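PDB 4H3T: CRISPR-associated protein, Cse1 family from Acidimicrobium ferrooxidans, which probably serves as the large Cse1 subunit of the type I-E CRISPR surveillance complex Cascade, which recognises invading DNA. Local coordinates for residues 75-80 / 353-358; 388-393 / 397-402. The protein carries 1 engineered substitution. All coordinates share one frame; numbering follows the deposited sequence.

Contact 1: 75-80 / 353-358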
ATOM      1  N   ALA A  75       2.610 -25.876  12.066  1.00 61.63           N
ATOM      2  CA  ALA A  75       1.595 -26.650  12.785  1.00 61.62           C
ATOM      3  C   ALA A  75       0.691 -25.721  13.554  1.00 61.84           C
ATOM      4  O   ALA A  75      -0.521 -25.884  13.477  1.00 61.52           O
ATOM      5  CB  ALA A  75       2.218 -27.703  13.740  1.00 63.61           C
ATOM      6  N   GLU A  76       1.250 -24.718  14.268  1.00 59.92           N
ATOM      7  CA  GLU A  76       0.397 -23.771  14.985  1.00 59.51           C
ATOM      8  C   GLU A  76      -0.447 -22.983  13.992  1.00 60.42           C
ATOM      9  O   GLU A  76      -1.632 -22.754  14.250  1.00 58.26           O
ATOM     10  CB  GLU A  76       1.203 -22.815  15.893  1.00 59.48           C
ATOM     11  CG  GLU A  76       1.744 -23.491  17.145  1.00 65.47           C
ATOM     12  CD  GLU A  76       2.484 -22.596  18.124  1.00 83.14           C
ATOM     13  OE1 GLU A  76       2.467 -21.353  17.958  1.00 61.96           O
ATOM     14  OE2 GLU A  76       3.111 -23.154  19.053  1.00 79.63           O
ATOM     15  N   TRP A  77       0.140 -22.547  12.864  1.00 56.57           N
ATOM     16  CA  TRP A  77      -0.643 -21.766  11.894  1.00 54.42           C
ATOM     17  C   TRP A  77      -1.835 -22.603  11.385  1.00 57.37           C
ATOM     18  O   TRP A  77      -2.939 -22.122  11.315  1.00 56.19           O
ATOM     19  CB  TRP A  77       0.241 -21.328  10.709  1.00 52.41           C
ATOM     20  CG  TRP A  77      -0.410 -20.341   9.805  1.00 51.56           C
ATOM     21  CD1 TRP A  77      -0.346 -18.977   9.882  1.00 52.73           C
ATOM     22  CD2 TRP A  77      -1.220 -20.637   8.666  1.00 51.89           C
ATOM     23  NE1 TRP A  77      -1.183 -18.411   8.961  1.00 50.29           N
ATOM     24  CE2 TRP A  77      -1.750 -19.411   8.203  1.00 53.60           C
ATOM     25  CE3 TRP A  77      -1.700 -21.818   8.107  1.00 54.03           C
ATOM     26  CZ2 TRP A  77      -2.617 -19.348   7.093  1.00 52.15           C
ATOM     27  CZ3 TRP A  77      -2.546 -21.751   7.021  1.00 55.58           C
ATOM     28  CH2 TRP A  77      -3.037 -20.537   6.559  1.00 54.07           C
ATOM     29  N   GLY A  78      -1.547 -23.829  11.027  1.00 56.52           N
ATOM     30  CA  GLY A  78      -2.504 -24.829  10.573  1.00 58.89           C
ATOM     31  C   GLY A  78      -3.664 -25.029  11.541  1.00 63.42           C
ATOM     32  O   GLY A  78      -4.817 -25.027  11.119  1.00 64.15           O
ATOM     33  N   ARG A  79      -3.395 -25.127  12.843  1.00 60.45           N
ATOM     34  CA  ARG A  79      -4.501 -25.276  13.809  1.00 62.21           C
ATOM     35  C   ARG A  79      -5.347 -23.989  13.892  1.00 63.26           C
ATOM     36  O   ARG A  79      -6.547 -24.055  14.105  1.00 63.51           O
ATOM     37  CB  ARG A  79      -3.998 -25.679  15.219  1.00 63.79           C
ATOM     38  CG  ARG A  79      -3.487 -27.142  15.301  1.00 79.12           C
ATOM     39  CD  ARG A  79      -3.156 -27.527  16.752  1.00 76.82           C
ATOM     40  NE  ARG A  79      -1.841 -27.015  17.147  1.00 82.97           N
ATOM     41  CZ  ARG A  79      -0.672 -27.603  16.880  1.00 91.97           C
ATOM     42  NH1 ARG A  79      -0.630 -28.759  16.227  1.00 90.26           N
ATOM     43  NH2 ARG A  79       0.462 -27.038  17.267  1.00 82.22           N
ATOM     44  N   LEU A  80      -4.752 -22.823  13.696  1.00 56.68           N
ATOM     45  CA  LEU A  80      -5.534 -21.578  13.673  1.00 54.29           C
ATOM     46  C   LEU A  80      -6.414 -21.506  12.412  1.00 60.17           C
ATOM     47  O   LEU A  80      -7.603 -21.189  12.510  1.00 58.90           O
ATOM     48  CB  LEU A  80      -4.603 -20.367  13.724  1.00 51.20           C
ATOM     49  CG  LEU A  80      -3.870 -20.206  15.026  1.00 54.67           C
ATOM     50  CD1 LEU A  80      -2.765 -19.187  14.908  1.00 52.42           C
ATOM     51  CD2 LEU A  80      -4.798 -19.726  16.129  1.00 57.56           C
ATOM     52  N   GLN A 353      -1.760 -23.079  -1.195  1.00 61.20           N
ATOM     53  CA  GLN A 353      -2.784 -23.734  -2.072  1.00 65.05           C
ATOM     54  C   GLN A 353      -3.471 -25.014  -1.458  1.00 68.95           C
ATOM     55  O   GLN A 353      -4.702 -25.181  -1.547  1.00 65.31           O
ATOM     56  CB  GLN A 353      -2.100 -24.180  -3.360  1.00 67.25           C
ATOM     57  CG  GLN A 353      -1.572 -22.941  -4.152  1.00 69.92           C
ATOM     58  CD  GLN A 353      -1.809 -23.021  -5.651  1.00 83.50           C
ATOM     59  OE1 GLN A 353      -2.951 -23.121  -6.122  1.00 80.73           O
ATOM     60  NE2 GLN A 353      -0.756 -22.883  -6.443  1.00 78.56           N
ATOM     61  N   SER A 354      -2.683 -25.846  -0.751  1.00 66.85           N
ATOM     62  CA  SER A 354      -3.250 -27.074  -0.177  1.00 70.29           C
ATOM     63  C   SER A 354      -4.256 -26.744   0.965  1.00 74.61           C
ATOM     64  O   SER A 354      -5.004 -27.626   1.342  1.00 74.95           O
ATOM     65  CB  SER A 354      -2.148 -28.028   0.282  1.00 73.98           C
ATOM     66  OG  SER A 354      -1.357 -27.468   1.319  1.00 82.13           O
ATOM     67  N   ARG A 355      -4.338 -25.460   1.443  1.00 69.80           N
ATOM     68  CA  ARG A 355      -5.332 -25.021   2.443  1.00 70.19           C
ATOM     69  C   ARG A 355      -6.709 -24.573   1.845  1.00 73.28           C
ATOM     70  O   ARG A 355      -7.555 -24.047   2.597  1.00 73.78           O
ATOM     71  CB  ARG A 355      -4.765 -23.845   3.269  1.00 68.38           C
ATOM     72  CG  ARG A 355      -3.488 -24.198   4.007  1.00 68.68           C
ATOM     73  CD  ARG A 355      -3.735 -25.166   5.121  1.00 71.58           C
ATOM     74  NE  ARG A 355      -2.510 -25.314   5.878  1.00 69.77           N
ATOM     75  CZ  ARG A 355      -2.412 -25.989   7.007  1.00 75.16           C
ATOM     76  NH1 ARG A 355      -3.478 -26.592   7.524  1.00 65.62           N
ATOM     77  NH2 ARG A 355      -1.249 -26.044   7.654  1.00 77.97           N
ATOM     78  N   GLY A 356      -6.925 -24.758   0.540  1.00 66.40           N
ATOM     79  CA  GLY A 356      -8.188 -24.367  -0.080  1.00 66.90           C
ATOM     80  C   GLY A 356      -8.318 -22.893  -0.454  1.00 69.96           C
ATOM     81  O   GLY A 356      -9.442 -22.394  -0.616  1.00 70.99           O
ATOM     82  N   ILE A 357      -7.177 -22.202  -0.679  1.00 61.59           N
ATOM     83  CA  ILE A 357      -7.166 -20.787  -1.060  1.00 58.41           C
ATOM     84  C   ILE A 357      -6.776 -20.695  -2.523  1.00 59.12           C
ATOM     85  O   ILE A 357      -5.695 -21.113  -2.874  1.00 59.45           O
ATOM     86  CB  ILE A 357      -6.182 -19.964  -0.170  1.00 60.89           C
ATOM     87  CG1 ILE A 357      -6.435 -20.164   1.347  1.00 63.10           C
ATOM     88  CG2 ILE A 357      -6.276 -18.486  -0.483  1.00 57.86           C
ATOM     89  CD1 ILE A 357      -5.129 -20.098   2.145  1.00 74.38           C
ATOM     90  N   ALA A 358      -7.632 -20.140  -3.362  1.00 53.64           N
ATOM     91  CA  ALA A 358      -7.334 -19.979  -4.777  1.00 53.50           C
ATOM     92  C   ALA A 358      -6.897 -18.546  -5.125  1.00 51.30           C
ATOM     93  O   ALA A 358      -6.022 -18.355  -6.003  1.00 46.95           O
ATOM     94  CB  ALA A 358      -8.561 -20.356  -5.586  1.00 55.98           C
TER
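Helix 74-82 packs against the 3-10 turn of the loop that follows helix 344-350, and W77 and G78 on the helix receive the side chain of R355 from that turn. R355 starts with CG beside the backbone N, and a bend at chi2 (-69°) lays CG and CD beside W77 CZ3, with CG at 4.0 Å; the extended remainder carries NH1 and NH2 to G78. The closest approach to the indole is R355 NE, 3.7 Å from W77 CZ3 and lying at the ring edge in the indole plane. The 62° tilt between the two planes, with NE at the ring edge, sets the guanidinium obliquely to the indole, with W77 CE3 over one of its faces. At the far end R355 NH2 comes to 3.4 Å from G78 CA. Glycine suits this place because a beta carbon there would collide with the same nitrogen. R355 NH1 makes a salt bridge to E82, giving the charge its mate, while W77 NE1 donates to L215 O and fixes the rotation of the indole, whose ring also meets F348 edge-to-face. A leucine in place of R355 would probably leave E82 without this partner and open a gap beside G78. On the loop side, G356 adopts positive phi (82°), where a beta carbon would jam against the preceding carbonyl, and its N closes the turn on Q353 O at 3.1 Å. The contact thus rests on a long arginine whose aliphatic part packs on an aromatic edge while its end is ion-paired to E82, the last residue of the same helix.

Contact 2: 388-393 / 397-402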
ATOM      1  N   LEU A 388      -3.332 -17.526  -6.394  1.00 44.26           N
ATOM      2  CA  LEU A 388      -2.119 -18.068  -5.805  1.00 45.15           C
ATOM      3  C   LEU A 388      -1.278 -18.731  -6.897  1.00 48.84           C
ATOM      4  O   LEU A 388      -0.059 -18.720  -6.819  1.00 48.48           O
ATOM      5  CB  LEU A 388      -2.422 -19.077  -4.674  1.00 45.62           C
ATOM      6  CG  LEU A 388      -2.430 -18.466  -3.311  1.00 50.38           C
ATOM      7  CD1 LEU A 388      -3.471 -17.391  -3.227  1.00 48.56           C
ATOM      8  CD2 LEU A 388      -2.601 -19.553  -2.214  1.00 53.03           C
ATOM      9  N   ALA A 389      -1.916 -19.197  -7.952  1.00 46.52           N
ATOM     10  CA  ALA A 389      -1.182 -19.765  -9.120  1.00 48.45           C
ATOM     11  C   ALA A 389      -0.173 -18.774  -9.727  1.00 50.61           C
ATOM     12  O   ALA A 389       0.888 -19.201 -10.149  1.00 49.20           O
ATOM     13  CB  ALA A 389      -2.170 -20.183 -10.187  1.00 50.47           C
ATOM     14  N   VAL A 390      -0.460 -17.468  -9.711  1.00 48.48           N
ATOM     15  CA  VAL A 390       0.409 -16.433 -10.282  1.00 47.07           C
ATOM     16  C   VAL A 390       1.613 -16.161  -9.354  1.00 49.88           C
ATOM     17  O   VAL A 390       2.691 -15.756  -9.816  1.00 49.06           O
ATOM     18  CB  VAL A 390      -0.433 -15.184 -10.601  1.00 51.13           C
ATOM     19  CG1 VAL A 390       0.425 -13.949 -10.886  1.00 52.04           C
ATOM     20  CG2 VAL A 390      -1.384 -15.475 -11.762  1.00 49.86           C
ATOM     21  N   LEU A 391       1.441 -16.425  -8.068  1.00 45.98           N
ATOM     22  CA  LEU A 391       2.513 -16.310  -7.055  1.00 47.64           C
ATOM     23  C   LEU A 391       3.471 -17.484  -7.126  1.00 54.46           C
ATOM     24  O   LEU A 391       4.581 -17.396  -6.591  1.00 52.70           O
ATOM     25  CB  LEU A 391       1.965 -16.209  -5.634  1.00 47.61           C
ATOM     26  CG  LEU A 391       1.032 -15.109  -5.372  1.00 50.92           C
ATOM     27  CD1 LEU A 391       0.601 -15.099  -3.892  1.00 51.01           C
ATOM     28  CD2 LEU A 391       1.671 -13.752  -5.751  1.00 50.97           C
ATOM     29  N   ASN A 392       3.062 -18.584  -7.794  1.00 55.58           N
ATOM     30  CA  ASN A 392       3.876 -19.822  -7.933  1.00 54.35           C
ATOM     31  C   ASN A 392       5.165 -19.608  -8.708  1.00 62.13           C
ATOM     32  O   ASN A 392       5.164 -19.304  -9.911  1.00 67.44           O
ATOM     33  CB  ASN A 392       3.040 -20.899  -8.613  1.00 58.65           C
ATOM     34  CG  ASN A 392       3.587 -22.315  -8.549  1.00 80.76           C
ATOM     35  OD1 ASN A 392       4.795 -22.558  -8.405  1.00 61.14           O
ATOM     36  ND2 ASN A 392       2.727 -23.284  -8.826  1.00 77.14           N
ATOM     37  N   GLN A 393       6.277 -19.772  -8.020  1.00 58.50           N
ATOM     38  CA  GLN A 393       7.613 -19.639  -8.608  1.00 60.96           C
ATOM     39  C   GLN A 393       8.206 -20.996  -9.076  1.00 69.51           C
ATOM     40  O   GLN A 393       9.105 -21.005  -9.932  1.00 70.06           O
ATOM     41  CB  GLN A 393       8.548 -18.968  -7.602  1.00 61.58           C
ATOM     42  CG  GLN A 393       8.146 -17.501  -7.448  1.00 62.56           C
ATOM     43  CD  GLN A 393       9.118 -16.787  -6.602  1.00 64.19           C
ATOM     44  OE1 GLN A 393      10.096 -16.241  -7.075  1.00 80.27           O
ATOM     45  NE2 GLN A 393       9.000 -16.970  -5.350  1.00 57.42           N
ATOM     46  N   ALA A 397       4.377 -20.708 -15.274  1.00 54.37           N
ATOM     47  CA  ALA A 397       3.545 -20.454 -16.468  1.00 53.61           C
ATOM     48  C   ALA A 397       2.409 -19.424 -16.222  1.00 50.94           C
ATOM     49  O   ALA A 397       2.193 -18.542 -17.035  1.00 50.44           O
ATOM     50  CB  ALA A 397       2.961 -21.769 -16.988  1.00 55.74           C
ATOM     51  N   ALA A 398       1.706 -19.511 -15.122  1.00 48.19           N
ATOM     52  CA  ALA A 398       0.620 -18.583 -14.800  1.00 45.93           C
ATOM     53  C   ALA A 398       1.127 -17.114 -14.635  1.00 47.72           C
ATOM     54  O   ALA A 398       0.564 -16.186 -15.228  1.00 45.73           O
ATOM     55  CB  ALA A 398      -0.107 -19.041 -13.582  1.00 46.84           C
ATOM     56  N   ALA A 399       2.234 -16.932 -13.915  1.00 46.17           N
ATOM     57  CA  ALA A 399       2.849 -15.615 -13.754  1.00 45.87           C
ATOM     58  C   ALA A 399       3.348 -15.083 -15.118  1.00 48.50           C
ATOM     59  O   ALA A 399       3.132 -13.920 -15.466  1.00 47.08           O
ATOM     60  CB  ALA A 399       3.998 -15.699 -12.773  1.00 46.83           C
ATOM     61  N   THR A 400       3.930 -15.964 -15.923  1.00 45.99           N
ATOM     62  CA  THR A 400       4.456 -15.587 -17.238  1.00 46.38           C
ATOM     63  C   THR A 400       3.330 -15.076 -18.167  1.00 47.95           C
ATOM     64  O   THR A 400       3.505 -14.028 -18.819  1.00 45.86           O
ATOM     65  CB  THR A 400       5.224 -16.758 -17.867  1.00 50.27           C
ATOM     66  OG1 THR A 400       6.301 -17.071 -16.981  1.00 52.96           O
ATOM     67  CG2 THR A 400       5.801 -16.428 -19.278  1.00 49.38           C
ATOM     68  N   VAL A 401       2.191 -15.781 -18.232  1.00 46.67           N
ATOM     69  CA  VAL A 401       1.081 -15.298 -19.078  1.00 48.66           C
ATOM     70  C   VAL A 401       0.538 -13.973 -18.498  1.00 48.44           C
ATOM     71  O   VAL A 401       0.193 -13.048 -19.265  1.00 46.64           O
ATOM     72  CB  VAL A 401      -0.046 -16.356 -19.314  1.00 56.13           C
ATOM     73  CG1 VAL A 401      -0.856 -16.651 -18.060  1.00 57.85           C
ATOM     74  CG2 VAL A 401      -0.966 -15.924 -20.443  1.00 56.59           C
ATOM     75  N   ALA A 402       0.435 -13.866 -17.154  1.00 44.38           N
ATOM     76  CA  ALA A 402      -0.046 -12.595 -16.553  1.00 41.85           C
ATOM     77  C   ALA A 402       0.872 -11.404 -16.914  1.00 44.77           C
ATOM     78  O   ALA A 402       0.381 -10.353 -17.298  1.00 41.92           O
ATOM     79  CB  ALA A 402      -0.146 -12.707 -15.070  1.00 41.81           C
TER
HETATM   80  O   HOH W   1       3.213 -18.954 -11.964  1.00 49.46           O
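V390 and A399 bring their CA atoms to 4.3 Å, a very close backbone approach made where the short, weakly bonded helix 388-391 meets the first turns of helix 397-415. Only three residues separate the two segments, a short turn linking a weakly bonded helical turn to helix 397-415. Small alanines permit such proximity: A399 CB lies 3.2 Å from V390 O, and A398 CB sits 3.6 Å from A389 O, the single methyl of each fitting against a carbonyl oxygen. The methyls of A389 and A398 also meet, CB to CB at 4.1 Å. V390 supplies the branched residue and spreads both methyls over the facing helix. With CG1 anti to the backbone N (chi1 166°), that methyl lies 4.4 Å from A402 CB and also reaches A399, while CG2 turns to A398, 4.2 Å from its CB. L334 of helix 330-334 packs on V390 as well. Across the turn, a water links N392 O (2.9 Å) to A399 N (3.0 Å). In the connection itself N392 OD1 takes the N-H of D395, and D395 OD1 takes that of A397 at the helix start. No direct hydrogen bond joins the segments, so across them the contact is one of methyls against methyls and carbonyl oxygens, with a water bridge beside it that serves an amide of the first helical turn, where no preceding turn supplies a carbonyl.

How the contacts relate
Contact 1 closes before contact 2 opens along the chain, and their centres lie 20 Å apart. In sequence, strands 359-370 and 375-387 intervene: the first leaves the loop of segment 353-358, and the second leads straight into helix 388-391. The ends of this excursion meet again, with A358 O 2.8 Å from L388 N in a probable hydrogen bond and I357 O packed against L388 CD2. Contact 1 therefore ties this region back to helix 74-82 near the start of the protein, whereas contact 2 turns the chain into helix 397-415 and the long C-terminal helices, consistent with the helical bundle known in Cse1 proteins.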